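Local coordinates for bromo domain-containing protein (Trypanosoma cruzi, PDB 6NEY) that probably binds acetylated lysines, as on histone tails, through its bromodomain, and so may take part in transcription in this parasite, at residues F9-L18 against I113-R124. Sequence-based numbering, arbitrary orientation.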
ATOM      1  N   PHE A   9      -9.295  14.764  -4.212  1.00 24.85           N
ATOM      2  CA  PHE A   9      -8.715  15.296  -2.960  1.00 22.75           C
ATOM      3  C   PHE A   9      -7.198  15.376  -3.122  1.00 21.18           C
ATOM      4  O   PHE A   9      -6.616  16.189  -2.446  1.00 21.56           O
ATOM      5  CB  PHE A   9      -9.086  14.431  -1.755  1.00 23.54           C
ATOM      6  CG  PHE A   9     -10.530  14.579  -1.354  1.00 23.94           C
ATOM      7  CD1 PHE A   9     -10.937  15.657  -0.589  1.00 25.80           C
ATOM      8  CD2 PHE A   9     -11.475  13.651  -1.767  1.00 27.25           C
ATOM      9  CE1 PHE A   9     -12.268  15.807  -0.228  1.00 27.97           C
ATOM     10  CE2 PHE A   9     -12.808  13.814  -1.418  1.00 27.47           C
ATOM     11  CZ  PHE A   9     -13.197  14.885  -0.647  1.00 27.37           C
ATOM     12  N   TYR A  10      -6.585  14.543  -3.958  1.00 20.20           N
ATOM     13  CA  TYR A  10      -5.130  14.283  -3.851  1.00 20.85           C
ATOM     14  C   TYR A  10      -4.449  14.285  -5.212  1.00 22.17           C
ATOM     15  O   TYR A  10      -4.880  13.620  -6.141  1.00 25.55           O
ATOM     16  CB  TYR A  10      -4.857  12.978  -3.099  1.00 20.35           C
ATOM     17  CG  TYR A  10      -5.509  12.885  -1.752  1.00 20.73           C
ATOM     18  CD1 TYR A  10      -5.265  13.842  -0.783  1.00 21.28           C
ATOM     19  CD2 TYR A  10      -6.390  11.866  -1.447  1.00 19.99           C
ATOM     20  CE1 TYR A  10      -5.851  13.772   0.468  1.00 21.37           C
ATOM     21  CE2 TYR A  10      -6.975  11.771  -0.197  1.00 20.89           C
ATOM     22  CZ  TYR A  10      -6.711  12.728   0.758  1.00 20.93           C
ATOM     23  OH  TYR A  10      -7.299  12.676   1.988  1.00 24.13           O
ATOM     24  N   PRO A  11      -3.307  14.986  -5.345  1.00 21.23           N
ATOM     25  CA  PRO A  11      -2.550  14.960  -6.590  1.00 21.67           C
ATOM     26  C   PRO A  11      -1.842  13.603  -6.738  1.00 22.32           C
ATOM     27  O   PRO A  11      -1.292  13.108  -5.773  1.00 19.80           O
ATOM     28  CB  PRO A  11      -1.537  16.109  -6.496  1.00 21.06           C
ATOM     29  CG  PRO A  11      -1.643  16.642  -5.076  1.00 21.94           C
ATOM     30  CD  PRO A  11      -2.668  15.819  -4.314  1.00 22.07           C
ATOM     31  N   GLU A  12      -1.895  13.014  -7.942  1.00 23.11           N
ATOM     32  CA  GLU A  12      -1.232  11.713  -8.220  1.00 25.35           C
ATOM     33  C   GLU A  12       0.240  11.799  -7.809  1.00 23.24           C
ATOM     34  O   GLU A  12       0.766  10.812  -7.262  1.00 22.61           O
ATOM     35  CB  GLU A  12      -1.343  11.352  -9.703  1.00 28.12           C
ATOM     36  CG  GLU A  12      -2.712  10.890 -10.103  1.00 32.55           C
ATOM     37  CD  GLU A  12      -3.750  11.986 -10.149  1.00 36.79           C
ATOM     38  OE1 GLU A  12      -3.373  13.189 -10.360  1.00 33.67           O
ATOM     39  OE2 GLU A  12      -4.931  11.644  -9.934  1.00 45.30           O
ATOM     40  N   GLU A  13       0.895  12.942  -8.034  1.00 21.64           N
ATOM     41  CA  GLU A  13       2.345  13.066  -7.775  1.00 23.68           C
ATOM     42  C   GLU A  13       2.629  12.809  -6.287  1.00 21.54           C
ATOM     43  O   GLU A  13       3.633  12.153  -5.957  1.00 21.74           O
ATOM     44  CB  GLU A  13       2.850  14.428  -8.245  1.00 25.39           C
ATOM     45  CG  GLU A  13       2.702  14.650  -9.749  1.00 31.71           C
ATOM     46  CD  GLU A  13       1.382  15.212 -10.275  1.00 34.67           C
ATOM     47  OE1 GLU A  13       0.371  15.273  -9.494  1.00 29.17           O
ATOM     48  OE2 GLU A  13       1.356  15.586 -11.497  1.00 34.79           O
ATOM     49  N   GLU A  14       1.762  13.304  -5.413  1.00 22.47           N
ATOM     50  CA  GLU A  14       1.916  13.146  -3.950  1.00 20.78           C
ATOM     51  C   GLU A  14       1.618  11.712  -3.532  1.00 19.95           C
ATOM     52  O   GLU A  14       2.306  11.221  -2.632  1.00 19.80           O
ATOM     53  CB  GLU A  14       1.035  14.132  -3.188  1.00 20.60           C
ATOM     54  CG  GLU A  14       1.546  15.541  -3.274  1.00 21.58           C
ATOM     55  CD  GLU A  14       0.747  16.523  -2.438  1.00 22.84           C
ATOM     56  OE1 GLU A  14      -0.321  16.111  -1.872  1.00 22.22           O
ATOM     57  OE2 GLU A  14       1.194  17.687  -2.339  1.00 22.72           O
ATOM     58  N   LEU A  15       0.620  11.068  -4.140  1.00 19.67           N
ATOM     59  CA  LEU A  15       0.233   9.690  -3.782  1.00 20.22           C
ATOM     60  C   LEU A  15       1.316   8.714  -4.265  1.00 20.55           C
ATOM     61  O   LEU A  15       1.562   7.708  -3.592  1.00 20.22           O
ATOM     62  CB  LEU A  15      -1.152   9.372  -4.352  1.00 20.81           C
ATOM     63  CG  LEU A  15      -2.323  10.133  -3.725  1.00 22.42           C
ATOM     64  CD1 LEU A  15      -3.664   9.549  -4.144  1.00 26.59           C
ATOM     65  CD2 LEU A  15      -2.231  10.159  -2.208  1.00 23.19           C
ATOM     66  N   VAL A  16       1.911   8.944  -5.434  1.00 20.34           N
ATOM     67  CA  VAL A  16       3.065   8.113  -5.882  1.00 21.74           C
ATOM     68  C   VAL A  16       4.184   8.231  -4.843  1.00 20.43           C
ATOM     69  O   VAL A  16       4.718   7.204  -4.422  1.00 21.07           O
ATOM     70  CB  VAL A  16       3.537   8.514  -7.292  1.00 22.07           C
ATOM     71  CG1 VAL A  16       4.838   7.832  -7.644  1.00 23.94           C
ATOM     72  CG2 VAL A  16       2.463   8.195  -8.318  1.00 23.20           C
ATOM     73  N   ALA A  17       4.514   9.450  -4.425  1.00 19.57           N
ATOM     74  CA  ALA A  17       5.563   9.714  -3.415  1.00 19.93           C
ATOM     75  C   ALA A  17       5.216   8.972  -2.121  1.00 19.10           C
ATOM     76  O   ALA A  17       6.144   8.385  -1.518  1.00 19.22           O
ATOM     77  CB  ALA A  17       5.726  11.201  -3.197  1.00 20.96           C
ATOM     78  N   LEU A  18       3.952   9.045  -1.688  1.00 17.99           N
ATOM     79  CA  LEU A  18       3.469   8.361  -0.455  1.00 19.82           C
ATOM     80  C   LEU A  18       3.687   6.848  -0.584  1.00 20.48           C
ATOM     81  O   LEU A  18       4.232   6.227   0.331  1.00 18.74           O
ATOM     82  CB  LEU A  18       1.982   8.674  -0.259  1.00 19.34           C
ATOM     83  CG  LEU A  18       1.324   7.992   0.937  1.00 20.68           C
ATOM     84  CD1 LEU A  18       2.018   8.382   2.229  1.00 22.63           C
ATOM     85  CD2 LEU A  18      -0.154   8.349   0.978  1.00 21.39           C
ATOM     86  N   ILE A 113      -0.035   7.016   6.118  1.00 20.41           N
ATOM     87  CA  ILE A 113      -1.289   7.354   5.396  1.00 21.26           C
ATOM     88  C   ILE A 113      -2.107   8.318   6.269  1.00 21.29           C
ATOM     89  O   ILE A 113      -2.593   9.331   5.732  1.00 22.11           O
ATOM     90  CB  ILE A 113      -2.065   6.105   4.961  1.00 20.54           C
ATOM     91  CG1 ILE A 113      -1.281   5.302   3.919  1.00 21.93           C
ATOM     92  CG2 ILE A 113      -3.441   6.481   4.424  1.00 22.32           C
ATOM     93  CD1 ILE A 113      -1.793   3.882   3.722  1.00 21.33           C
ATOM     94  N   ASP A 114      -2.256   8.027   7.562  1.00 21.41           N
ATOM     95  CA  ASP A 114      -2.982   8.918   8.511  1.00 22.75           C
ATOM     96  C   ASP A 114      -2.367  10.324   8.472  1.00 23.05           C
ATOM     97  O   ASP A 114      -3.140  11.321   8.404  1.00 22.44           O
ATOM     98  CB  ASP A 114      -2.924   8.381   9.945  1.00 23.44           C
ATOM     99  CG  ASP A 114      -3.771   7.157  10.227  1.00 27.61           C
ATOM    100  OD1 ASP A 114      -4.521   6.739   9.332  1.00 26.41           O
ATOM    101  OD2 ASP A 114      -3.659   6.621  11.371  1.00 29.69           O
ATOM    102  N   ALA A 115      -1.041  10.417   8.529  1.00 21.87           N
ATOM    103  CA  ALA A 115      -0.319  11.702   8.628  1.00 21.78           C
ATOM    104  C   ALA A 115      -0.593  12.514   7.348  1.00 21.36           C
ATOM    105  O   ALA A 115      -0.834  13.744   7.445  1.00 19.84           O
ATOM    106  CB  ALA A 115       1.152  11.464   8.857  1.00 23.03           C
ATOM    107  N   TYR A 116      -0.660  11.838   6.188  1.00 19.21           N
ATOM    108  CA  TYR A 116      -0.884  12.495   4.871  1.00 18.67           C
ATOM    109  C   TYR A 116      -2.326  13.034   4.812  1.00 18.62           C
ATOM    110  O   TYR A 116      -2.542  14.205   4.465  1.00 18.52           O
ATOM    111  CB  TYR A 116      -0.618  11.536   3.708  1.00 19.25           C
ATOM    112  CG  TYR A 116      -0.894  12.166   2.364  1.00 18.23           C
ATOM    113  CD1 TYR A 116      -0.004  13.077   1.813  1.00 20.46           C
ATOM    114  CD2 TYR A 116      -2.076  11.923   1.682  1.00 19.11           C
ATOM    115  CE1 TYR A 116      -0.272  13.713   0.607  1.00 19.57           C
ATOM    116  CE2 TYR A 116      -2.356  12.537   0.475  1.00 18.97           C
ATOM    117  CZ  TYR A 116      -1.461  13.445  -0.064  1.00 18.14           C
ATOM    118  OH  TYR A 116      -1.762  14.039  -1.260  1.00 19.79           O
ATOM    119  N   VAL A 117      -3.304  12.188   5.135  1.00 19.71           N
ATOM    120  CA  VAL A 117      -4.752  12.550   5.046  1.00 20.82           C
ATOM    121  C   VAL A 117      -5.018  13.711   6.016  1.00 20.64           C
ATOM    122  O   VAL A 117      -5.701  14.695   5.625  1.00 19.80           O
ATOM    123  CB  VAL A 117      -5.629  11.312   5.300  1.00 23.15           C
ATOM    124  CG1 VAL A 117      -7.097  11.651   5.507  1.00 25.32           C
ATOM    125  CG2 VAL A 117      -5.463  10.326   4.146  1.00 25.08           C
ATOM    126  N   THR A 118      -4.394  13.673   7.185  1.00 20.51           N
ATOM    127  CA  THR A 118      -4.534  14.743   8.204  1.00 22.72           C
ATOM    128  C   THR A 118      -3.932  16.061   7.703  1.00 22.86           C
ATOM    129  O   THR A 118      -4.622  17.109   7.806  1.00 23.16           O
ATOM    130  CB  THR A 118      -3.942  14.314   9.546  1.00 23.82           C
ATOM    131  OG1 THR A 118      -4.709  13.165   9.897  1.00 24.46           O
ATOM    132  CG2 THR A 118      -4.029  15.414  10.578  1.00 25.32           C
ATOM    133  N   LYS A 119      -2.702  16.031   7.203  1.00 21.58           N
ATOM    134  CA  LYS A 119      -2.029  17.242   6.641  1.00 23.12           C
ATOM    135  C   LYS A 119      -2.901  17.879   5.554  1.00 22.10           C
ATOM    136  O   LYS A 119      -3.123  19.137   5.597  1.00 20.38           O
ATOM    137  CB  LYS A 119      -0.645  16.883   6.095  1.00 26.18           C
ATOM    138  CG  LYS A 119       0.283  18.070   5.924  1.00 31.48           C
ATOM    139  CD  LYS A 119       0.374  18.632   4.542  1.00 36.35           C
ATOM    140  CE  LYS A 119       0.848  20.074   4.583  1.00 38.90           C
ATOM    141  NZ  LYS A 119       1.727  20.403   3.444  1.00 40.61           N
ATOM    142  N   LYS A 120      -3.384  17.077   4.602  1.00 19.60           N
ATOM    143  CA  LYS A 120      -4.126  17.580   3.425  1.00 18.43           C
ATOM    144  C   LYS A 120      -5.433  18.222   3.903  1.00 20.94           C
ATOM    145  O   LYS A 120      -5.765  19.332   3.445  1.00 19.22           O
ATOM    146  CB  LYS A 120      -4.389  16.466   2.417  1.00 19.01           C
ATOM    147  CG  LYS A 120      -3.151  15.891   1.745  1.00 19.71           C
ATOM    148  CD  LYS A 120      -2.294  16.873   0.976  1.00 18.96           C
ATOM    149  CE  LYS A 120      -2.899  17.325  -0.336  1.00 19.78           C
ATOM    150  NZ  LYS A 120      -2.002  18.277  -1.041  1.00 19.44           N
ATOM    151  N   ALA A 121      -6.131  17.556   4.833  1.00 18.83           N
ATOM    152  CA  ALA A 121      -7.401  18.053   5.414  1.00 19.89           C
ATOM    153  C   ALA A 121      -7.145  19.391   6.089  1.00 21.29           C
ATOM    154  O   ALA A 121      -7.980  20.306   5.913  1.00 22.99           O
ATOM    155  CB  ALA A 121      -7.974  17.037   6.387  1.00 18.59           C
ATOM    156  N   GLY A 122      -6.058  19.490   6.865  1.00 22.21           N
ATOM    157  CA  GLY A 122      -5.686  20.717   7.592  1.00 24.95           C
ATOM    158  C   GLY A 122      -5.615  21.914   6.654  1.00 25.50           C
ATOM    159  O   GLY A 122      -6.195  22.959   6.972  1.00 25.03           O
ATOM    160  N   GLY A 123      -4.975  21.747   5.497  1.00 24.56           N
ATOM    161  CA  GLY A 123      -4.827  22.822   4.504  1.00 22.45           C
ATOM    162  C   GLY A 123      -6.127  23.085   3.762  1.00 22.47           C
ATOM    163  O   GLY A 123      -6.516  24.261   3.618  1.00 23.78           O
ATOM    164  N   ARG A 124      -6.737  22.036   3.201  1.00 21.54           N
ATOM    165  CA  ARG A 124      -8.009  22.115   2.447  1.00 23.27           C
ATOM    166  C   ARG A 124      -9.013  22.952   3.257  1.00 24.29           C
ATOM    167  O   ARG A 124      -9.699  23.819   2.697  1.00 26.46           O
ATOM    168  CB  ARG A 124      -8.519  20.686   2.242  1.00 23.66           C
ATOM    169  CG  ARG A 124      -9.637  20.527   1.245  1.00 24.23           C
ATOM    170  CD  ARG A 124      -9.926  19.095   0.905  1.00 21.84           C
ATOM    171  NE  ARG A 124     -10.378  18.283   2.033  1.00 23.20           N
ATOM    172  CZ  ARG A 124      -9.694  17.307   2.602  1.00 23.59           C
ATOM    173  NH1 ARG A 124     -10.245  16.618   3.593  1.00 25.85           N
ATOM    174  NH2 ARG A 124      -8.488  16.981   2.165  1.00 23.42           N
TER
HETATM  175  O   HOH W   1      -6.950  17.626  -0.261  1.00 21.86           O
HETATM  176  O   HOH W   2      -7.736  14.737   3.688  1.00 23.85           O
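Glu14 joins the two helices through one carboxylate oxygen, OE1, which takes two bonds from 113-124. The Tyr116 hydroxyl donates to Glu14 OE1 at 2.6 Å along the anti lone pair, with the ring nearly perpendicular to the carboxylate (88°). Lys120 NZ meets the same oxygen on its syn side at 2.9 Å, completing a salt bridge. Lys120 CG lies over one face of the Tyr116 ring, offset toward its rim, and the bends at chi2 and chi3 beyond it turn NZ to Glu14 OE1. Two donors on one oxygen should help to keep the glutamate anionic.

Apolar packing continues from Tyr116. Tyr10 CD1 touches Tyr116 CE2 at 3.4 Å, the two rings inclined by 54°, while Leu15 CD2 and Leu18 CD2 approach Tyr116 obliquely. In the left-handed four-helix bundle of a bromodomain, these contacts join the start of the first helix, 12-21, to the C-terminal end of the last, 97-124, with segments 12-18 and 113-124 running nearly antiparallel (156°). Leu18 and Ile113 both also rest on Leu77 of helix 75-92.

Ahead of the N-cap Pro11, the Arg124 guanidinium lays one face against the edge of the Phe9 ring, CD1 being 3.8 Å from Arg124 NE. Two waters lie in the guanidinium plane: one links Arg124 NH2 to Phe9 O, the other donates to Tyr10 OH (2.7 Å) and Val117 O and accepts from NH2. Tyr10 OH is also hydrogen-bonded to Val72 O.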